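Local coordinates for ErfK/YbiS/YcfS/YnhG family protein (Xylanimonas cellulosilytica, PDB 4LPQ) that probably cross-links peptidoglycan as an L,D-transpeptidase, here represented by its putative peptidoglycan-binding and catalytic domains, at residues A[56-61]-A[66-71]; A[147-152]-A[162-167]; A[31-36]-A[185-190]. All blocks are in the same frame, centred on the assembly; numbering follows the deposited sequence.

Interaction 1 (A[56-61]-A[66-71])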
loop_
_atom_site.group_PDB
_atom_site.type_symbol
_atom_site.label_atom_id
_atom_site.label_comp_id
_atom_site.label_asym_id
_atom_site.label_seq_id
_atom_site.Cartn_x
_atom_site.Cartn_y
_atom_site.Cartn_z
ATOM N N ALA A 56 2.157 10.442 -5.943
ATOM C CA ALA A 56 2.489 11.601 -6.738
ATOM C C ALA A 56 1.270 12.111 -7.521
ATOM O O ALA A 56 1.409 13.130 -8.230
ATOM C CB ALA A 56 3.670 11.303 -7.647
ATOM N N GLY A 57 0.156 11.427 -7.505
ATOM C CA GLY A 57 -1.021 11.851 -8.233
ATOM C C GLY A 57 -1.010 11.575 -9.737
ATOM O O GLY A 57 -1.688 12.302 -10.470
ATOM N N LEU A 58 -0.211 10.584 -10.141
ATOM C CA LEU A 58 -0.029 10.272 -11.544
ATOM C C LEU A 58 -0.887 9.131 -11.976
ATOM O O LEU A 58 -1.362 8.326 -11.163
ATOM C CB LEU A 58 1.440 9.897 -11.741
ATOM C CG LEU A 58 2.397 10.968 -11.278
ATOM C CD1 LEU A 58 3.754 10.487 -11.456
ATOM C CD2 LEU A 58 2.133 12.308 -11.994
ATOM N N TYR A 59 -1.099 9.033 -13.278
ATOM C CA TYR A 59 -1.891 7.946 -13.836
ATOM C C TYR A 59 -1.248 6.614 -13.441
ATOM O O TYR A 59 -0.034 6.421 -13.569
ATOM C CB TYR A 59 -1.931 8.096 -15.372
ATOM C CG TYR A 59 -2.892 7.194 -16.100
ATOM C CD1 TYR A 59 -4.249 7.411 -16.058
ATOM C CD2 TYR A 59 -2.422 6.176 -16.857
ATOM C CE1 TYR A 59 -5.090 6.581 -16.775
ATOM C CE2 TYR A 59 -3.242 5.381 -17.588
ATOM C CZ TYR A 59 -4.574 5.568 -17.556
ATOM O OH TYR A 59 -5.401 4.755 -18.303
ATOM N N ARG A 60 -2.073 5.710 -12.914
ATOM C CA ARG A 60 -1.558 4.519 -12.234
ATOM C C ARG A 60 -1.403 3.384 -13.218
ATOM O O ARG A 60 -2.036 2.357 -13.133
ATOM C CB ARG A 60 -2.479 4.145 -11.112
ATOM C CG ARG A 60 -2.743 5.254 -10.077
ATOM C CD ARG A 60 -3.920 4.923 -9.181
ATOM N NE ARG A 60 -4.194 6.060 -8.322
ATOM C CZ ARG A 60 -5.206 6.103 -7.419
ATOM N NH1 ARG A 60 -5.903 5.025 -7.151
ATOM N NH2 ARG A 60 -5.420 7.205 -6.711
ATOM N N ASP A 61 -0.492 3.457 -14.122
ATOM C CA ASP A 61 -0.262 2.485 -15.167
ATOM C C ASP A 61 0.977 1.608 -15.011
ATOM O O ASP A 61 1.142 0.649 -15.807
ATOM C CB ASP A 61 -0.270 3.130 -16.552
ATOM C CG ASP A 61 0.883 4.125 -16.745
ATOM O OD1 ASP A 61 1.792 4.199 -15.886
ATOM O OD2 ASP A 61 0.887 4.856 -17.778
ATOM N N PRO A 66 7.978 9.731 -18.994
ATOM C CA PRO A 66 8.596 11.049 -18.691
ATOM C C PRO A 66 8.044 11.721 -17.414
ATOM O O PRO A 66 8.804 12.256 -16.574
ATOM C CB PRO A 66 8.271 11.867 -19.954
ATOM C CG PRO A 66 8.344 10.826 -21.059
ATOM C CD PRO A 66 7.704 9.608 -20.436
ATOM N N GLN A 67 6.709 11.717 -17.233
ATOM C CA GLN A 67 6.129 12.375 -16.082
ATOM C C GLN A 67 6.466 11.691 -14.771
ATOM O O GLN A 67 6.751 12.365 -13.761
ATOM C CB GLN A 67 4.651 12.520 -16.295
ATOM C CG GLN A 67 3.944 13.396 -15.265
ATOM C CD GLN A 67 2.464 13.509 -15.442
ATOM O OE1 GLN A 67 1.824 12.640 -15.969
ATOM N NE2 GLN A 67 1.926 14.581 -14.924
ATOM N N THR A 68 6.374 10.359 -14.763
ATOM C CA THR A 68 6.764 9.620 -13.567
ATOM C C THR A 68 8.219 9.808 -13.218
ATOM O O THR A 68 8.577 10.027 -12.057
ATOM C CB THR A 68 6.331 8.126 -13.670
ATOM O OG1 THR A 68 4.938 8.016 -13.829
ATOM C CG2 THR A 68 6.733 7.371 -12.428
ATOM N N GLN A 69 9.074 9.809 -14.228
ATOM C CA GLN A 69 10.489 10.031 -14.011
ATOM C C GLN A 69 10.729 11.410 -13.407
ATOM O O GLN A 69 11.559 11.549 -12.534
ATOM C CB GLN A 69 11.255 9.874 -15.335
ATOM C CG GLN A 69 12.720 10.080 -15.193
ATOM C CD GLN A 69 13.337 8.942 -14.436
ATOM O OE1 GLN A 69 13.047 7.780 -14.677
ATOM N NE2 GLN A 69 14.224 9.289 -13.525
ATOM N N ALA A 70 10.002 12.423 -13.879
ATOM C CA ALA A 70 10.153 13.726 -13.307
ATOM C C ALA A 70 9.840 13.759 -11.823
ATOM O O ALA A 70 10.531 14.396 -11.027
ATOM C CB ALA A 70 9.329 14.764 -14.076
ATOM N N ALA A 71 8.768 13.042 -11.448
ATOM C CA ALA A 71 8.386 12.999 -10.042
ATOM C C ALA A 71 9.440 12.221 -9.223
ATOM O O ALA A 71 9.727 12.571 -8.062
ATOM C CB ALA A 71 6.987 12.431 -9.941
HETATM O O HOH W 1 -0.465 11.246 -15.106
#
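Leu58 lays its two methyl groups against the flank of helix 66-74 and meets Gln67, Thr68 and Ala71 there, in the putative peptidoglycan-binding domain, where the loop after helix 43-56 runs beside the next helix. Its CG lies opposite the carbonyl carbon (chi1 -56°), which points the branch at the helix. The two methyls divide the work. Leu58 CD1 settles between Thr68, at 3.6 Å from Thr68 OG1, and Ala71, at 4.1 Å from Ala71 CB. Leu58 CD2 lies against the end of Gln67, 3.7 Å from Gln67 CD and equally near its NE2, so the methyl lies over the flat face of the amide. Gln67 runs out extended from the helix, CG anti to the backbone N (chi1 -171°), which carries its amide alongside the loop. There Gln67 OE1 accepts from a water at 2.8 Å, and the same water takes the N-H of Tyr59 at 2.9 Å, bridging helix and loop. At the other end Ala56 faces Ala71, CB to CB at 4.2 Å; Gly57, with positive phi, is the first residue to leave helical angles, in a Schellman motif. Thr68 OG1, although touched by the leucine methyl, is hydrogen-bonded to Gln53 NE2 of helix 43-56. Cut back to an alanine here, Leu58 would lose both methyls, which would probably open a gap beside Thr68 and Ala71 and leave the Gln67 amide without the methyl over its face. Cohesion comes from van der Waals contacts, partly with polar groups: this is shape-fitted surface packing, with no direct hydrogen bond between the segments and its one polar link running through water.

Interaction 2 (A[147-152]-A[162-167]); sequences STLELG and GGYAVH
Leu149 CG stands opposite the carbonyl carbon (chi1 -84°), and chi2 of 67° then splits its methyls between Gly163 and Tyr164. Tyr164 starts away from the loop, but its own chi1 of -64° swings the ring back to meet Leu149 CD2. That methyl sits over one face as a CH-pi contact, 3.7 Å from the ring centroid and displaced toward the rim, where it comes within 3.5 Å of Tyr164 CE1. The other methyl, Leu149 CD1, lies 3.9 Å from Gly163 CA, where a side chain on the glycine would clash with it. A water completes the join, 2.6 Å from Ser147 OG and donating to Gly163 O at 2.7 Å. Ser147 OG accepts from the backbone N of both Leu149 and Glu150, an ST turn and ST motif that shape the loop. Deeper in, Glu150 CG approaches the His167 ring obliquely, 4.2 Å from His167 NE2, while the Glu150 carboxylate is bound by the backbone N of His179 and Cys181. His167 and Cys181 are the predicted proton donor/acceptor and nucleophile, so the loop lies against the predicted active site of the YkuD-type L,D-transpeptidase catalytic domain.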
loop_
_atom_site.group_PDB
_atom_site.type_symbol
_atom_site.label_atom_id
_atom_site.label_comp_id
_atom_site.label_asym_id
_atom_site.label_seq_id
_atom_site.Cartn_x
_atom_site.Cartn_y
_atom_site.Cartn_z
ATOM N N SER A 147 -12.424 -13.798 7.194
ATOM C CA SER A 147 -13.067 -12.548 7.519
ATOM C C SER A 147 -14.558 -12.594 7.428
ATOM O O SER A 147 -15.044 -13.162 6.430
ATOM C CB SER A 147 -12.550 -11.463 6.582
ATOM O OG SER A 147 -13.208 -10.216 6.762
ATOM N N THR A 148 -15.258 -11.922 8.322
ATOM C CA THR A 148 -16.732 -11.732 8.136
ATOM C C THR A 148 -17.066 -10.748 7.031
ATOM O O THR A 148 -18.183 -10.788 6.504
ATOM C CB THR A 148 -17.441 -11.291 9.504
ATOM O OG1 THR A 148 -16.945 -10.028 10.065
ATOM C CG2 THR A 148 -17.213 -12.368 10.515
ATOM N N LEU A 149 -16.106 -9.855 6.720
ATOM C CA LEU A 149 -16.286 -8.805 5.701
ATOM C C LEU A 149 -15.795 -9.276 4.353
ATOM O O LEU A 149 -16.502 -9.230 3.350
ATOM C CB LEU A 149 -15.503 -7.504 6.093
ATOM C CG LEU A 149 -16.196 -6.551 7.025
ATOM C CD1 LEU A 149 -16.359 -7.192 8.422
ATOM C CD2 LEU A 149 -15.332 -5.298 7.089
ATOM N N GLU A 150 -14.538 -9.625 4.291
ATOM C CA GLU A 150 -13.864 -9.983 3.052
ATOM C C GLU A 150 -14.183 -11.399 2.594
ATOM O O GLU A 150 -14.330 -12.266 3.447
ATOM C CB GLU A 150 -12.364 -9.784 3.132
ATOM C CG GLU A 150 -11.935 -8.376 3.560
ATOM C CD GLU A 150 -12.372 -7.243 2.609
ATOM O OE1 GLU A 150 -12.370 -7.449 1.433
ATOM O OE2 GLU A 150 -12.825 -6.251 3.148
ATOM N N LEU A 151 -14.184 -11.614 1.287
ATOM C CA LEU A 151 -14.405 -12.961 0.749
ATOM C C LEU A 151 -13.273 -13.919 0.846
ATOM O O LEU A 151 -13.466 -15.144 1.045
ATOM C CB LEU A 151 -14.792 -12.822 -0.711
ATOM C CG LEU A 151 -16.172 -12.296 -0.978
ATOM C CD1 LEU A 151 -16.464 -12.294 -2.462
ATOM C CD2 LEU A 151 -17.171 -13.214 -0.230
ATOM N N GLY A 152 -12.073 -13.432 0.660
ATOM C CA GLY A 152 -10.919 -14.376 0.765
ATOM C C GLY A 152 -10.369 -14.338 2.190
ATOM O O GLY A 152 -10.951 -13.748 3.148
ATOM N N GLY A 162 -13.906 -3.099 14.628
ATOM C CA GLY A 162 -14.703 -4.277 14.336
ATOM C C GLY A 162 -13.906 -5.160 13.374
ATOM O O GLY A 162 -12.752 -5.529 13.652
ATOM N N GLY A 163 -14.554 -5.605 12.314
ATOM C CA GLY A 163 -13.916 -6.447 11.331
ATOM C C GLY A 163 -12.981 -5.792 10.365
ATOM O O GLY A 163 -12.345 -6.419 9.567
ATOM N N TYR A 164 -12.911 -4.488 10.419
ATOM C CA TYR A 164 -12.048 -3.710 9.548
ATOM C C TYR A 164 -10.604 -3.820 10.042
ATOM O O TYR A 164 -10.257 -3.517 11.209
ATOM C CB TYR A 164 -12.423 -2.243 9.466
ATOM C CG TYR A 164 -13.775 -1.997 8.869
ATOM C CD1 TYR A 164 -13.930 -1.944 7.498
ATOM C CD2 TYR A 164 -14.871 -1.768 9.601
ATOM C CE1 TYR A 164 -15.144 -1.788 6.891
ATOM C CE2 TYR A 164 -16.087 -1.568 9.032
ATOM C CZ TYR A 164 -16.233 -1.547 7.656
ATOM O OH TYR A 164 -17.490 -1.356 7.114
ATOM N N ALA A 165 -9.756 -4.335 9.116
ATOM C CA ALA A 165 -8.387 -4.610 9.368
ATOM C C ALA A 165 -7.523 -4.171 8.224
ATOM O O ALA A 165 -7.955 -4.026 7.083
ATOM C CB ALA A 165 -8.180 -6.127 9.547
ATOM N N VAL A 166 -6.241 -3.973 8.526
ATOM C CA VAL A 166 -5.130 -3.934 7.539
ATOM C C VAL A 166 -4.577 -5.355 7.465
ATOM O O VAL A 166 -4.324 -5.994 8.499
ATOM C CB VAL A 166 -4.022 -2.961 7.980
ATOM C CG1 VAL A 166 -2.922 -2.902 6.926
ATOM C CG2 VAL A 166 -4.601 -1.563 8.180
ATOM N N HIS A 167 -4.425 -5.871 6.254
ATOM C CA HIS A 167 -3.948 -7.252 6.077
ATOM C C HIS A 167 -3.246 -7.471 4.810
ATOM O O HIS A 167 -3.445 -6.697 3.851
ATOM C CB HIS A 167 -5.128 -8.245 6.221
ATOM C CG HIS A 167 -6.125 -8.126 5.104
ATOM N ND1 HIS A 167 -6.023 -8.849 3.929
ATOM C CD2 HIS A 167 -7.229 -7.368 4.994
ATOM C CE1 HIS A 167 -7.054 -8.513 3.152
ATOM N NE2 HIS A 167 -7.778 -7.600 3.756
HETATM O O HOH W 2 -12.494 -9.035 9.001
#

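Interaction 3 (A[31-36]-A[185-190])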
loop_
_atom_site.group_PDB
_atom_site.type_symbol
_atom_site.label_atom_id
_atom_site.label_comp_id
_atom_site.label_asym_id
_atom_site.label_seq_id
_atom_site.Cartn_x
_atom_site.Cartn_y
_atom_site.Cartn_z
ATOM N N GLY A 31 11.658 5.593 0.261
ATOM C CA GLY A 31 10.771 4.988 1.226
ATOM C C GLY A 31 9.568 4.251 0.725
ATOM O O GLY A 31 8.742 3.787 1.490
ATOM N N TYR A 32 9.494 4.073 -0.602
ATOM C CA TYR A 32 8.430 3.270 -1.176
ATOM C C TYR A 32 8.810 1.825 -0.951
ATOM O O TYR A 32 9.935 1.428 -1.223
ATOM C CB TYR A 32 8.268 3.614 -2.668
ATOM C CG TYR A 32 7.737 5.024 -2.783
ATOM C CD1 TYR A 32 8.598 6.125 -2.769
ATOM C CD2 TYR A 32 6.375 5.309 -2.808
ATOM C CE1 TYR A 32 8.121 7.398 -2.788
ATOM C CE2 TYR A 32 5.868 6.610 -2.782
ATOM C CZ TYR A 32 6.763 7.680 -2.784
ATOM O OH TYR A 32 6.239 8.930 -2.826
ATOM N N PHE A 33 7.900 1.011 -0.439
ATOM C CA PHE A 33 8.271 -0.323 0.040
ATOM C C PHE A 33 8.672 -1.232 -1.081
ATOM O O PHE A 33 7.891 -1.539 -1.987
ATOM C CB PHE A 33 7.077 -0.950 0.760
ATOM C CG PHE A 33 7.408 -2.313 1.316
ATOM C CD1 PHE A 33 8.179 -2.422 2.445
ATOM C CD2 PHE A 33 7.098 -3.422 0.633
ATOM C CE1 PHE A 33 8.577 -3.678 2.894
ATOM C CE2 PHE A 33 7.442 -4.637 1.082
ATOM C CZ PHE A 33 8.189 -4.795 2.191
ATOM N N ILE A 34 9.918 -1.678 -0.993
ATOM C CA ILE A 34 10.541 -2.594 -1.952
ATOM C C ILE A 34 11.762 -3.181 -1.230
ATOM O O ILE A 34 12.583 -2.447 -0.625
ATOM C CB ILE A 34 10.926 -1.883 -3.272
ATOM C CG1 ILE A 34 11.313 -2.884 -4.352
ATOM C CG2 ILE A 34 11.947 -0.798 -3.104
ATOM C CD1 ILE A 34 11.496 -2.196 -5.718
ATOM N N LEU A 35 11.949 -4.445 -1.324
ATOM C CA LEU A 35 13.032 -5.160 -0.636
ATOM C C LEU A 35 14.309 -5.345 -1.443
ATOM O O LEU A 35 15.400 -5.430 -0.862
ATOM C CB LEU A 35 12.520 -6.528 -0.149
ATOM C CG LEU A 35 11.427 -6.551 0.851
ATOM C CD1 LEU A 35 11.058 -7.958 1.257
ATOM C CD2 LEU A 35 11.860 -5.771 2.049
ATOM N N LYS A 36 14.196 -5.496 -2.794
ATOM C CA LYS A 36 15.320 -5.892 -3.656
ATOM C C LYS A 36 15.460 -4.974 -4.823
ATOM O O LYS A 36 14.488 -4.602 -5.499
ATOM C CB LYS A 36 15.010 -7.248 -4.275
ATOM C CG LYS A 36 15.101 -8.426 -3.381
ATOM C CD LYS A 36 15.372 -9.693 -4.180
ATOM C CE LYS A 36 14.264 -9.913 -5.190
ATOM N NZ LYS A 36 14.191 -11.361 -5.423
ATOM N N SER A 185 0.505 -5.829 0.360
ATOM C CA SER A 185 1.179 -7.093 0.048
ATOM C C SER A 185 1.529 -7.885 1.293
ATOM O O SER A 185 1.709 -7.289 2.370
ATOM C CB SER A 185 2.428 -6.891 -0.797
ATOM O OG SER A 185 3.478 -6.293 -0.036
ATOM N N ASN A 186 1.692 -9.177 1.169
ATOM C CA ASN A 186 2.139 -9.958 2.321
ATOM C C ASN A 186 3.506 -9.492 2.857
ATOM O O ASN A 186 3.699 -9.437 4.026
ATOM C CB ASN A 186 2.131 -11.437 1.980
ATOM C CG ASN A 186 0.781 -12.046 1.784
ATOM O OD1 ASN A 186 -0.237 -11.499 2.051
ATOM N ND2 ASN A 186 0.837 -13.251 1.288
ATOM N N ALA A 187 4.412 -9.155 1.914
ATOM C CA ALA A 187 5.703 -8.664 2.301
ATOM C C ALA A 187 5.610 -7.369 3.097
ATOM O O ALA A 187 6.312 -7.170 4.073
ATOM C CB ALA A 187 6.581 -8.528 1.099
ATOM N N ALA A 188 4.774 -6.447 2.619
ATOM C CA ALA A 188 4.578 -5.188 3.339
ATOM C C ALA A 188 3.982 -5.493 4.724
ATOM O O ALA A 188 4.397 -4.882 5.707
ATOM C CB ALA A 188 3.688 -4.201 2.560
HETATM N N MSE A 189 3.055 -6.405 4.807
HETATM C CA MSE A 189 2.414 -6.733 6.090
HETATM C C MSE A 189 3.501 -7.327 7.029
HETATM O O MSE A 189 3.524 -6.963 8.207
HETATM C CB MSE A 189 1.260 -7.708 5.878
HETATM C CG MSE A 189 0.346 -7.676 7.078
HETATM SE SE MSE A 189 -0.677 -5.966 7.098
HETATM C CE MSE A 189 -0.976 -5.803 8.997
ATOM N N ASN A 190 4.373 -8.181 6.523
ATOM C CA ASN A 190 5.403 -8.762 7.323
ATOM C C ASN A 190 6.349 -7.699 7.846
ATOM O O ASN A 190 6.761 -7.743 9.020
ATOM C CB ASN A 190 6.172 -9.858 6.551
ATOM C CG ASN A 190 5.323 -11.068 6.216
ATOM O OD1 ASN A 190 4.341 -11.381 6.875
ATOM N ND2 ASN A 190 5.757 -11.772 5.174
#
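Phe33 packs its ring against the first turn of helix 186-196, meeting Ala187 and Ala188, with Ser185 at the margin. The CH-pi contact is made by Ala188 CA, which lies over one face, 4.0 Å from the ring centroid and displaced toward the rim. Apolar contacts add to it: Phe33 CD2 is 4.0 Å from Ala188 CB, and Phe33 CE2 is the same distance from Ala187 CB. CG anti to the backbone N (chi1 -178°) sends the ring toward the helix. Backbone atoms of the helix start are touched as well. Phe33 CE2 comes within 3.6 Å of Ala188 N, and Phe33 CZ approaches Ala187 O obliquely. No hydrogen bond crosses between the segments; within the helix start, Ala188 N donates to Ser185 OG at 3.0 Å with an angle of 160° at the hydrogen, so the N-H next to the ring is already engaged. Trp191, further along the same helix, also meets the Phe33 ring, planes at about 50°, and Ile109 of strand 104-110 touches both Phe33 and Ala188. The arrangement is an aromatic residue packed on a serine N-capped helix start, and it forms part of the interface between the putative peptidoglycan-binding domain, which contributes the loop, and the L,D-transpeptidase catalytic domain, which contributes the helix.

In the fold
From the N terminus, the chain leaves helix 18-30 through 31-36, the first half of interaction 3, whose partner comes only near the C terminus. Between them it runs through helix 43-56 and closes the short loop of interaction 1, 56-61 with 66-71. It then enters the catalytic domain, where interaction 2 joins 147-152 to 162-167 around strand 154-159. Interactions 1 and 2 follow in series, on opposite sides of the chain's centre, and both fall within the span of interaction 3, which ties the two domains together. Met189, a selenomethionine on the helix of interaction 3, touches the backbone of Val166 and His167 of interaction 2, so the interface helix borders the strand that carries the predicted catalytic histidine.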